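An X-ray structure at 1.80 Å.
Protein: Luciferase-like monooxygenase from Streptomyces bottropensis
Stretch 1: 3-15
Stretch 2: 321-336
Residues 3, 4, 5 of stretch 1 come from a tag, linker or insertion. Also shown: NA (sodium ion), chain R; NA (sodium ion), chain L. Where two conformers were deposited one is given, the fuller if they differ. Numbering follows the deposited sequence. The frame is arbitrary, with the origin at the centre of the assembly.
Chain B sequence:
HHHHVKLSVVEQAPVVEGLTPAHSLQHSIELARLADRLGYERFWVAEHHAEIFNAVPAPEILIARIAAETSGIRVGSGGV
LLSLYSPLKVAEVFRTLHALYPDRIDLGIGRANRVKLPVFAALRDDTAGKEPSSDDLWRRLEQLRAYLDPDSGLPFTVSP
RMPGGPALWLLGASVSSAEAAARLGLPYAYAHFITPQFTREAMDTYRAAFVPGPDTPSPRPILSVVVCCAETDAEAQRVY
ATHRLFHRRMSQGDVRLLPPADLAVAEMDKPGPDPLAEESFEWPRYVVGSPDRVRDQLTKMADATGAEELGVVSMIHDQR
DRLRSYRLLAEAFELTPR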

ATOM      1  N   HIS B   3     -17.802  -5.013 -32.144  1.00 47.05           N
ATOM      2  CA  HIS B   3     -16.750  -4.997 -31.172  1.00 42.70           C
ATOM      3  C   HIS B   3     -16.217  -3.588 -30.974  1.00 37.12           C
ATOM      4  O   HIS B   3     -15.164  -3.266 -31.484  1.00 40.85           O
ATOM      5  N   HIS B   4     -17.017  -2.732 -30.303  1.00 31.01           N
ATOM      6  CA  HIS B   4     -16.598  -1.379 -29.929  1.00 34.04           C
ATOM      7  C   HIS B   4     -15.342  -1.546 -29.119  1.00 30.36           C
ATOM      8  O   HIS B   4     -15.050  -2.609 -28.557  1.00 27.00           O
ATOM      9  N   VAL B   5     -14.618  -0.464 -29.013  1.00 33.90           N
ATOM     10  CA  VAL B   5     -13.542  -0.459 -28.087  1.00 30.12           C
ATOM     11  C   VAL B   5     -14.080  -0.582 -26.631  1.00 26.44           C
ATOM     12  O   VAL B   5     -15.138  -0.074 -26.300  1.00 27.42           O
ATOM     13  N   LYS B   6     -13.349  -1.306 -25.794  1.00 23.47           N
ATOM     14  CA  LYS B   6     -13.627  -1.393 -24.379  1.00 23.08           C
ATOM     15  C   LYS B   6     -13.175  -0.102 -23.672  1.00 18.30           C
ATOM     16  O   LYS B   6     -12.353   0.641 -24.195  1.00 18.84           O
ATOM     17  N   LEU B   7     -13.730   0.150 -22.496  1.00 17.57           N
ATOM     18  CA  LEU B   7     -13.401   1.352 -21.720  1.00 17.23           C
ATOM     19  C   LEU B   7     -12.844   0.989 -20.362  1.00 18.20           C
ATOM     20  O   LEU B   7     -13.292   0.029 -19.731  1.00 18.23           O
ATOM     21  N   SER B   8     -11.846   1.755 -19.939  1.00 16.89           N
ATOM     22  CA  SER B   8     -11.212   1.611 -18.650  1.00 17.61           C
ATOM     23  C   SER B   8     -11.007   3.023 -18.062  1.00 17.22           C
ATOM     24  O   SER B   8     -11.305   4.045 -18.719  1.00 16.38           O
ATOM     25  N   VAL B   9     -10.605   3.085 -16.793  1.00 16.33           N
ATOM     26  CA  VAL B   9     -10.454   4.373 -16.078  1.00 16.21           C
ATOM     27  C   VAL B   9      -8.999   4.490 -15.621  1.00 15.95           C
ATOM     28  O   VAL B   9      -8.431   3.523 -15.148  1.00 17.71           O
ATOM     29  N   VAL B  10      -8.400   5.656 -15.859  1.00 15.62           N
ATOM     30  CA  VAL B  10      -7.099   6.012 -15.315  1.00 16.40           C
ATOM     31  C   VAL B  10      -7.321   7.222 -14.433  1.00 16.32           C
ATOM     32  O   VAL B  10      -7.782   8.279 -14.905  1.00 16.76           O
ATOM     33  N   GLU B  11      -7.020   7.060 -13.146  1.00 14.93           N
ATOM     34  CA  GLU B  11      -7.373   7.992 -12.125  1.00 17.23           C
ATOM     35  C   GLU B  11      -6.109   8.598 -11.502  1.00 16.55           C
ATOM     36  O   GLU B  11      -5.349   7.910 -10.828  1.00 18.68           O
ATOM     37  N   GLN B  12      -5.905   9.890 -11.721  1.00 17.38           N
ATOM     38  CA  GLN B  12      -4.813  10.608 -11.065  1.00 19.38           C
ATOM     39  C   GLN B  12      -5.264  11.333  -9.784  1.00 20.47           C
ATOM     40  O   GLN B  12      -4.451  11.855  -9.040  1.00 21.12           O
ATOM     41  N   ALA B  13      -6.568  11.274  -9.508  1.00 18.21           N
ATOM     42  CA  ALA B  13      -7.142  11.850  -8.277  1.00 18.30           C
ATOM     43  C   ALA B  13      -6.861  13.347  -8.141  1.00 17.31           C
ATOM     44  O   ALA B  13      -6.208  13.794  -7.199  1.00 17.90           O
ATOM     45  N   PRO B  14      -7.385  14.127  -9.081  1.00 17.67           N
ATOM     46  CA  PRO B  14      -7.135  15.555  -8.991  1.00 17.45           C
ATOM     47  C   PRO B  14      -7.771  16.160  -7.743  1.00 16.79           C
ATOM     48  O   PRO B  14      -8.783  15.674  -7.254  1.00 16.45           O
ATOM     49  N   VAL B  15      -7.140  17.201  -7.227  1.00 17.50           N
ATOM     50  CA  VAL B  15      -7.686  17.953  -6.098  1.00 16.52           C
ATOM     51  C   VAL B  15      -8.292  19.221  -6.667  1.00 16.94           C
ATOM     52  O   VAL B  15      -7.642  19.955  -7.448  1.00 18.57           O
ATOM     53  N   ASP B 321     -20.542  16.154 -12.380  1.00 18.82           N
ATOM     54  CA  ASP B 321     -20.214  16.255 -13.796  1.00 18.68           C
ATOM     55  C   ASP B 321     -19.317  15.072 -14.228  1.00 17.91           C
ATOM     56  O   ASP B 321     -19.431  14.550 -15.339  1.00 19.44           O
ATOM     57  N   ARG B 322     -18.387  14.704 -13.372  1.00 18.54           N
ATOM     58  CA  ARG B 322     -17.453  13.664 -13.701  1.00 17.17           C
ATOM     59  C   ARG B 322     -18.123  12.304 -13.831  1.00 16.74           C
ATOM     60  O   ARG B 322     -17.899  11.581 -14.787  1.00 17.77           O
ATOM     61  N   LEU B 323     -18.925  11.928 -12.832  1.00 17.29           N
ATOM     62  CA  LEU B 323     -19.646  10.685 -12.886  1.00 18.23           C
ATOM     63  C   LEU B 323     -20.550  10.610 -14.125  1.00 17.24           C
ATOM     64  O   LEU B 323     -20.584   9.585 -14.814  1.00 18.12           O
ATOM     65  N   ARG B 324     -21.183  11.729 -14.447  1.00 18.93           N
ATOM     66  CA  ARG B 324     -22.005  11.826 -15.662  1.00 21.12           C
ATOM     67  C   ARG B 324     -21.206  11.485 -16.915  1.00 18.28           C
ATOM     68  O   ARG B 324     -21.688  10.747 -17.787  1.00 19.07           O
ATOM     69  N   SER B 325     -20.019  12.063 -17.017  1.00 19.23           N
ATOM     70  CA  SER B 325     -19.147  11.822 -18.170  1.00 18.90           C
ATOM     71  C   SER B 325     -18.886  10.343 -18.358  1.00 18.46           C
ATOM     72  O   SER B 325     -19.091   9.794 -19.450  1.00 16.04           O
ATOM     73  N   TYR B 326     -18.530   9.633 -17.271  1.00 17.25           N
ATOM     74  CA  TYR B 326     -18.263   8.239 -17.366  1.00 16.72           C
ATOM     75  C   TYR B 326     -19.506   7.383 -17.636  1.00 17.15           C
ATOM     76  O   TYR B 326     -19.411   6.354 -18.286  1.00 18.15           O
ATOM     77  N   ARG B 327     -20.655   7.786 -17.075  1.00 17.83           N
ATOM     78  CA  ARG B 327     -21.932   7.122 -17.345  0.50 18.60           C
ATOM     79  C   ARG B 327     -22.314   7.240 -18.819  1.00 18.58           C
ATOM     80  O   ARG B 327     -22.669   6.269 -19.451  1.00 20.47           O
ATOM     81  N   LEU B 328     -22.199   8.433 -19.347  1.00 19.16           N
ATOM     82  CA  LEU B 328     -22.554   8.687 -20.765  1.00 20.03           C
ATOM     83  C   LEU B 328     -21.640   7.933 -21.706  1.00 19.46           C
ATOM     84  O   LEU B 328     -22.091   7.360 -22.713  1.00 19.53           O
ATOM     85  N   LEU B 329     -20.351   7.831 -21.349  1.00 18.93           N
ATOM     86  CA  LEU B 329     -19.419   7.055 -22.153  1.00 18.86           C
ATOM     87  C   LEU B 329     -19.732   5.547 -22.173  1.00 20.27           C
ATOM     88  O   LEU B 329     -19.636   4.899 -23.214  1.00 18.96           O
ATOM     89  N   ALA B 330     -20.053   4.985 -21.018  1.00 17.79           N
ATOM     90  CA  ALA B 330     -20.408   3.601 -20.951  1.00 17.40           C
ATOM     91  C   ALA B 330     -21.594   3.308 -21.892  1.00 17.71           C
ATOM     92  O   ALA B 330     -21.627   2.262 -22.545  1.00 21.52           O
ATOM     93  N   GLU B 331     -22.577   4.178 -21.871  1.00 19.30           N
ATOM     94  CA  GLU B 331     -23.798   4.023 -22.725  1.00 23.99           C
ATOM     95  C   GLU B 331     -23.406   4.179 -24.219  1.00 23.47           C
ATOM     96  O   GLU B 331     -23.745   3.352 -25.050  1.00 22.18           O
ATOM     97  N   ALA B 332     -22.585   5.171 -24.516  1.00 21.87           N
ATOM     98  CA  ALA B 332     -22.151   5.372 -25.906  1.00 21.86           C
ATOM     99  C   ALA B 332     -21.356   4.208 -26.475  1.00 22.06           C
ATOM    100  O   ALA B 332     -21.472   3.891 -27.664  1.00 24.50           O
ATOM    101  N   PHE B 333     -20.551   3.545 -25.647  1.00 20.18           N
ATOM    102  CA  PHE B 333     -19.776   2.389 -26.078  1.00 20.25           C
ATOM    103  C   PHE B 333     -20.457   1.041 -25.792  1.00 19.78           C
ATOM    104  O   PHE B 333     -19.840  -0.007 -25.944  1.00 21.18           O
ATOM    105  N   GLU B 334     -21.719   1.099 -25.413  1.00 20.32           N
ATOM    106  CA  GLU B 334     -22.547  -0.099 -25.273  1.00 24.76           C
ATOM    107  C   GLU B 334     -21.966  -1.084 -24.268  1.00 21.80           C
ATOM    108  O   GLU B 334     -21.949  -2.300 -24.496  1.00 23.02           O
ATOM    109  N   LEU B 335     -21.426  -0.549 -23.177  1.00 21.55           N
ATOM    110  CA  LEU B 335     -20.857  -1.414 -22.158  1.00 20.49           C
ATOM    111  C   LEU B 335     -21.981  -2.283 -21.543  1.00 20.60           C
ATOM    112  O   LEU B 335     -23.066  -1.789 -21.250  1.00 20.71           O
ATOM    113  N   THR B 336     -21.655  -3.528 -21.283  1.00 21.51           N
ATOM    114  CA  THR B 336     -22.534  -4.418 -20.525  1.00 23.61           C
ATOM    115  C   THR B 336     -22.259  -4.232 -19.016  1.00 23.84           C
ATOM    116  O   THR B 336     -21.151  -4.494 -18.559  1.00 24.18           O
TER

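Strand 6-11 runs nearly antiparallel to helix 321-332, their N-to-C directions differing by 162° and their axes approaching to 9.4 Å, and the two stretches together bury 605 Å². The strand alternates in the usual way: L7 and V9 point toward the helix, whereas K6, S8 and V10 point away. From the helical side, R322, L329 and F333 point toward the strand, and Y326 sets off sideways but brings the end of its ring nearer.

The apolar contact centres on L7, an m,t rotamer whose two methyl groups both meet the F333 ring. CD1 lies 3.9 Å from CB of L329, 3.9 Å from CD1 of F333 and 3.9 Å from CD1 of L335, and it also sits 3.5 Å from the backbone O of L329. CD2 lies over the face of the F333 ring, 4.1 Å from its centroid and 13° off the ring normal, a CH-pi arrangement. L335 reaches this cluster although its CA-to-CB bond points sideways, because its chi1 of -95° and p chi2 bring the end of the side chain inward. Further along the strand, V9 (t) places CG2 3.9 Å from CE2 of Y326, whose m rotamer carries the ring obliquely against the valine.

F333, the first residue to leave helical phi/psi, joins this cluster to the tag-derived residues. With chi1 m, its ring receives V5, whose CG1 is 3.3 Å from F333 CE2, a tight contact. The H4 ring, with chi1 at -97°, packs obliquely against the F333 ring, centroids 5.4 Å apart and planes at 59°. The CA of F333 sits almost exactly over the H4 face, 4.1 Å from the ring centroid and 4° off the normal, so the imidazole covers backbone as well as side chain. At the imidazole edge, CE1 of H4 lies 3.6 Å from CD of E334. Both V5 and H4 belong to the expression tag, so this part of the packing is not native.

The direct polar link lies at the other end of the contact. R322 extends with chi1 to chi3 all t and forms a two-pronged salt bridge with E11: NH2 of R322 donates to OE1 of E11 at 2.7 Å, nearly linear at 177°, and NH1 of R322 donates to OE2 of E11 at 3.1 Å. The same OE1 of E11 accepts a hydrogen bond from the backbone N of A13 at 2.8 Å, which ties the carboxylate to the turn after the strand.

Two waters add to the contact around the tag. Water 2 bridges the backbones, donating to O of V5 at 2.7 Å and to O of F333 at 3.0 Å; water 1 donates to OE1 of E334 at 2.7 Å and lies 3.2 Å from ND1 of H4. One sodium binds OE2 of E11 at 2.8 Å and water 3, which donates to O of P14. The other binds O of V10 at 2.7 Å and OE1 of Q12 at 2.6 Å.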

ATOM      1  CB  HIS B   3     -15.691  -5.978 -31.631  1.00 47.23           C
ATOM      2  CG  HIS B   3     -16.139  -7.387 -31.502  1.00 50.90           C
ATOM      3  ND1 HIS B   3     -15.267  -8.445 -31.381  1.00 55.11           N
ATOM      4  CD2 HIS B   3     -17.386  -7.904 -31.360  1.00 51.65           C
ATOM      5  CE1 HIS B   3     -15.959  -9.560 -31.215  1.00 56.23           C
ATOM      6  NE2 HIS B   3     -17.245  -9.256 -31.192  1.00 50.84           N
ATOM      7  CB  HIS B   4     -17.573  -0.694 -28.956  1.00 35.67           C
ATOM      8  CG  HIS B   4     -18.569   0.216 -29.563  1.00 37.14           C
ATOM      9  ND1 HIS B   4     -19.913  -0.098 -29.587  1.00 29.53           N
ATOM     10  CD2 HIS B   4     -18.485   1.518 -29.937  1.00 43.97           C
ATOM     11  CE1 HIS B   4     -20.605   0.960 -29.909  1.00 28.07           C
ATOM     12  NE2 HIS B   4     -19.765   1.940 -30.211  1.00 40.69           N
ATOM     13  CB  VAL B   5     -12.680   0.769 -28.338  1.00 32.65           C
ATOM     14  CG1 VAL B   5     -13.410   2.011 -27.955  1.00 35.17           C
ATOM     15  CG2 VAL B   5     -11.351   0.655 -27.628  1.00 32.64           C
ATOM     16  CB  LYS B   6     -12.880  -2.585 -23.788  1.00 25.27           C
ATOM     17  CG  LYS B   6     -13.366  -3.930 -24.306  1.00 30.51           C
ATOM     18  CD  LYS B   6     -12.493  -5.067 -23.843  1.00 33.20           C
ATOM     19  CE  LYS B   6     -12.943  -6.336 -24.556  1.00 37.94           C
ATOM     20  NZ  LYS B   6     -11.993  -7.457 -24.375  1.00 44.24           N
ATOM     21  CB  LEU B   7     -14.610   2.217 -21.517  1.00 16.69           C
ATOM     22  CG  LEU B   7     -15.318   2.768 -22.750  1.00 15.85           C
ATOM     23  CD1 LEU B   7     -16.449   3.661 -22.260  1.00 16.26           C
ATOM     24  CD2 LEU B   7     -14.346   3.532 -23.642  1.00 17.39           C
ATOM     25  CB  SER B   8      -9.883   0.905 -18.775  1.00 18.57           C
ATOM     26  OG  SER B   8     -10.103  -0.472 -19.019  1.00 18.45           O
ATOM     27  CB  VAL B   9     -11.359   4.485 -14.830  1.00 17.39           C
ATOM     28  CG1 VAL B   9     -11.168   5.816 -14.150  1.00 17.89           C
ATOM     29  CG2 VAL B   9     -12.820   4.235 -15.163  1.00 17.68           C
ATOM     30  CB  VAL B  10      -6.071   6.277 -16.447  1.00 18.14           C
ATOM     31  CG1 VAL B  10      -4.714   6.630 -15.883  1.00 18.08           C
ATOM     32  CG2 VAL B  10      -5.958   5.050 -17.356  1.00 18.91           C
ATOM     33  CB  GLU B  11      -8.211   7.277 -11.054  1.00 17.37           C
ATOM     34  CG  GLU B  11      -8.366   8.032  -9.707  1.00 19.39           C
ATOM     35  CD  GLU B  11      -9.189   9.299  -9.816  1.00 21.07           C
ATOM     36  OE1 GLU B  11      -8.865  10.186 -10.634  1.00 21.69           O
ATOM     37  OE2 GLU B  11     -10.187   9.419  -9.071  1.00 23.32           O
ATOM     38  CB  GLN B  12      -4.145  11.546 -12.064  1.00 21.72           C
ATOM     39  CG  GLN B  12      -4.845  12.855 -12.307  1.00 21.74           C
ATOM     40  CD  GLN B  12      -6.097  12.780 -13.163  1.00 24.69           C
ATOM     41  OE1 GLN B  12      -6.827  11.782 -13.183  1.00 27.83           O
ATOM     42  NE2 GLN B  12      -6.422  13.895 -13.778  1.00 26.26           N
ATOM     43  CB  ALA B  13      -6.685  11.091  -7.060  1.00 17.98           C
ATOM     44  CB  PRO B  14      -7.751  16.107 -10.283  1.00 18.71           C
ATOM     45  CG  PRO B  14      -8.558  15.024 -10.852  1.00 19.22           C
ATOM     46  CD  PRO B  14      -8.246  13.755 -10.208  1.00 18.36           C
ATOM     47  CB  VAL B  15      -6.597  18.298  -5.088  1.00 17.65           C
ATOM     48  CG1 VAL B  15      -7.219  18.956  -3.849  1.00 18.64           C
ATOM     49  CG2 VAL B  15      -5.827  17.021  -4.685  1.00 18.96           C
ATOM     50  CB  ASP B 321     -19.502  17.578 -14.098  1.00 19.52           C
ATOM     51  CG  ASP B 321     -20.428  18.784 -13.999  1.00 20.43           C
ATOM     52  OD1 ASP B 321     -21.671  18.580 -14.034  1.00 23.01           O
ATOM     53  OD2 ASP B 321     -19.895  19.900 -13.892  1.00 20.55           O
ATOM     54  CB  ARG B 322     -16.366  13.603 -12.650  1.00 17.94           C
ATOM     55  CG  ARG B 322     -15.220  12.699 -13.047  1.00 20.24           C
ATOM     56  CD  ARG B 322     -14.301  12.409 -11.871  1.00 21.21           C
ATOM     57  NE  ARG B 322     -13.013  11.961 -12.363  1.00 24.64           N
ATOM     58  CZ  ARG B 322     -12.046  11.469 -11.582  1.00 26.98           C
ATOM     59  NH1 ARG B 322     -12.222  11.354 -10.281  1.00 24.46           N
ATOM     60  NH2 ARG B 322     -10.896  11.117 -12.127  1.00 32.45           N
ATOM     61  CB  LEU B 323     -20.472  10.471 -11.604  1.00 18.87           C
ATOM     62  CG  LEU B 323     -19.655  10.298 -10.339  1.00 20.22           C
ATOM     63  CD1 LEU B 323     -20.536  10.211  -9.126  1.00 23.76           C
ATOM     64  CD2 LEU B 323     -18.735   9.091 -10.404  1.00 23.82           C
ATOM     65  CB  ARG B 324     -22.684  13.221 -15.837  1.00 23.05           C
ATOM     66  CG  ARG B 324     -24.082  13.298 -15.216  1.00 30.44           C
ATOM     67  CD  ARG B 324     -24.858  14.567 -15.519  1.00 31.30           C
ATOM     68  NE  ARG B 324     -24.244  15.737 -14.923  1.00 32.18           N
ATOM     69  CZ  ARG B 324     -24.514  16.189 -13.695  1.00 33.31           C
ATOM     70  NH1 ARG B 324     -25.430  15.593 -12.933  1.00 30.42           N
ATOM     71  NH2 ARG B 324     -23.900  17.272 -13.248  1.00 32.57           N
ATOM     72  CB  SER B 325     -17.841  12.649 -18.049  1.00 18.65           C
ATOM     73  OG  SER B 325     -17.019  12.490 -19.213  1.00 21.13           O
ATOM     74  CB  TYR B 326     -17.480   7.734 -16.105  1.00 17.35           C
ATOM     75  CG  TYR B 326     -16.037   8.147 -16.105  1.00 15.59           C
ATOM     76  CD1 TYR B 326     -15.639   9.345 -15.553  1.00 15.75           C
ATOM     77  CD2 TYR B 326     -15.041   7.322 -16.645  1.00 16.90           C
ATOM     78  CE1 TYR B 326     -14.298   9.745 -15.551  1.00 16.17           C
ATOM     79  CE2 TYR B 326     -13.701   7.725 -16.648  1.00 15.75           C
ATOM     80  CZ  TYR B 326     -13.346   8.935 -16.105  1.00 17.27           C
ATOM     81  OH  TYR B 326     -11.984   9.308 -16.056  1.00 16.72           O
ATOM     82  CB  ARG B 327     -23.047   7.767 -16.531  0.50 18.76           C
ATOM     83  CG  ARG B 327     -23.145   7.266 -15.139  0.50 19.88           C
ATOM     84  CD  ARG B 327     -24.589   7.421 -14.639  0.50 21.76           C
ATOM     85  NE  ARG B 327     -24.636   7.379 -13.204  0.50 22.28           N
ATOM     86  CZ  ARG B 327     -24.835   6.264 -12.511  0.50 24.37           C
ATOM     87  NH1 ARG B 327     -25.021   5.109 -13.143  0.50 22.47           N
ATOM     88  NH2 ARG B 327     -24.848   6.306 -11.176  0.50 22.71           N
ATOM     89  CB  LEU B 328     -22.504  10.177 -21.071  1.00 21.50           C
ATOM     90  CG  LEU B 328     -23.547  11.053 -20.425  1.00 23.97           C
ATOM     91  CD1 LEU B 328     -23.181  12.508 -20.623  1.00 24.30           C
ATOM     92  CD2 LEU B 328     -24.962  10.751 -20.961  1.00 27.37           C
ATOM     93  CB  LEU B 329     -17.960   7.260 -21.675  1.00 20.06           C
ATOM     94  CG  LEU B 329     -17.292   8.562 -22.026  1.00 23.32           C
ATOM     95  CD1 LEU B 329     -15.980   8.722 -21.234  1.00 23.36           C
ATOM     96  CD2 LEU B 329     -17.039   8.601 -23.525  1.00 21.48           C
ATOM     97  CB  ALA B 330     -20.775   3.205 -19.535  1.00 18.32           C
ATOM     98  CB  GLU B 331     -24.827   5.078 -22.329  1.00 28.49           C
ATOM     99  CG  GLU B 331     -26.141   5.047 -23.116  1.00 38.28           C
ATOM    100  CD  GLU B 331     -27.084   6.224 -22.776  1.00 48.25           C
ATOM    101  OE1 GLU B 331     -26.632   7.276 -22.247  1.00 44.69           O
ATOM    102  OE2 GLU B 331     -28.296   6.097 -23.064  1.00 55.64           O
ATOM    103  CB  ALA B 332     -21.356   6.660 -26.018  1.00 21.07           C
ATOM    104  CB  PHE B 333     -18.368   2.463 -25.473  1.00 19.77           C
ATOM    105  CG  PHE B 333     -17.504   3.470 -26.145  1.00 19.73           C
ATOM    106  CD1 PHE B 333     -17.595   4.822 -25.810  1.00 19.11           C
ATOM    107  CD2 PHE B 333     -16.708   3.101 -27.203  1.00 23.16           C
ATOM    108  CE1 PHE B 333     -16.825   5.752 -26.455  1.00 20.33           C
ATOM    109  CE2 PHE B 333     -15.952   4.046 -27.855  1.00 23.23           C
ATOM    110  CZ  PHE B 333     -16.028   5.363 -27.490  1.00 21.27           C
ATOM    111  CB  GLU B 334     -22.790  -0.764 -26.672  1.00 24.85           C
ATOM    112  CG  GLU B 334     -23.637   0.152 -27.539  1.00 25.44           C
ATOM    113  CD  GLU B 334     -23.812  -0.328 -28.994  1.00 27.13           C
ATOM    114  OE1 GLU B 334     -23.422  -1.471 -29.365  1.00 31.87           O
ATOM    115  OE2 GLU B 334     -24.311   0.457 -29.765  1.00 29.10           O
ATOM    116  CB  LEU B 335     -20.168  -0.604 -21.063  1.00 20.40           C
ATOM    117  CG  LEU B 335     -18.648  -0.403 -21.224  1.00 20.05           C
ATOM    118  CD1 LEU B 335     -18.335   0.215 -22.572  1.00 19.18           C
ATOM    119  CD2 LEU B 335     -18.103   0.429 -20.092  1.00 18.51           C
ATOM    120  CB  THR B 336     -22.269  -5.878 -20.911  1.00 25.07           C
ATOM    121  OG1 THR B 336     -22.557  -6.069 -22.298  1.00 24.88           O
ATOM    122  CG2 THR B 336     -23.132  -6.835 -20.092  1.00 23.07           C
TER
HETATM  123 NA    NA R1341      -8.855  10.649 -14.302  1.00 31.76          NA
HETATM  124 NA    NA L1335     -10.631  11.656  -7.446  1.00 26.64          NA
HETATM  125  O   HOH W   1     -21.216  -3.052 -29.215  1.00 37.28           O
HETATM  126  O   HOH W   2     -17.312  -1.527 -25.708  1.00 24.13           O
HETATM  127  O   HOH W   3     -11.103  14.483  -7.972  1.00 16.91           O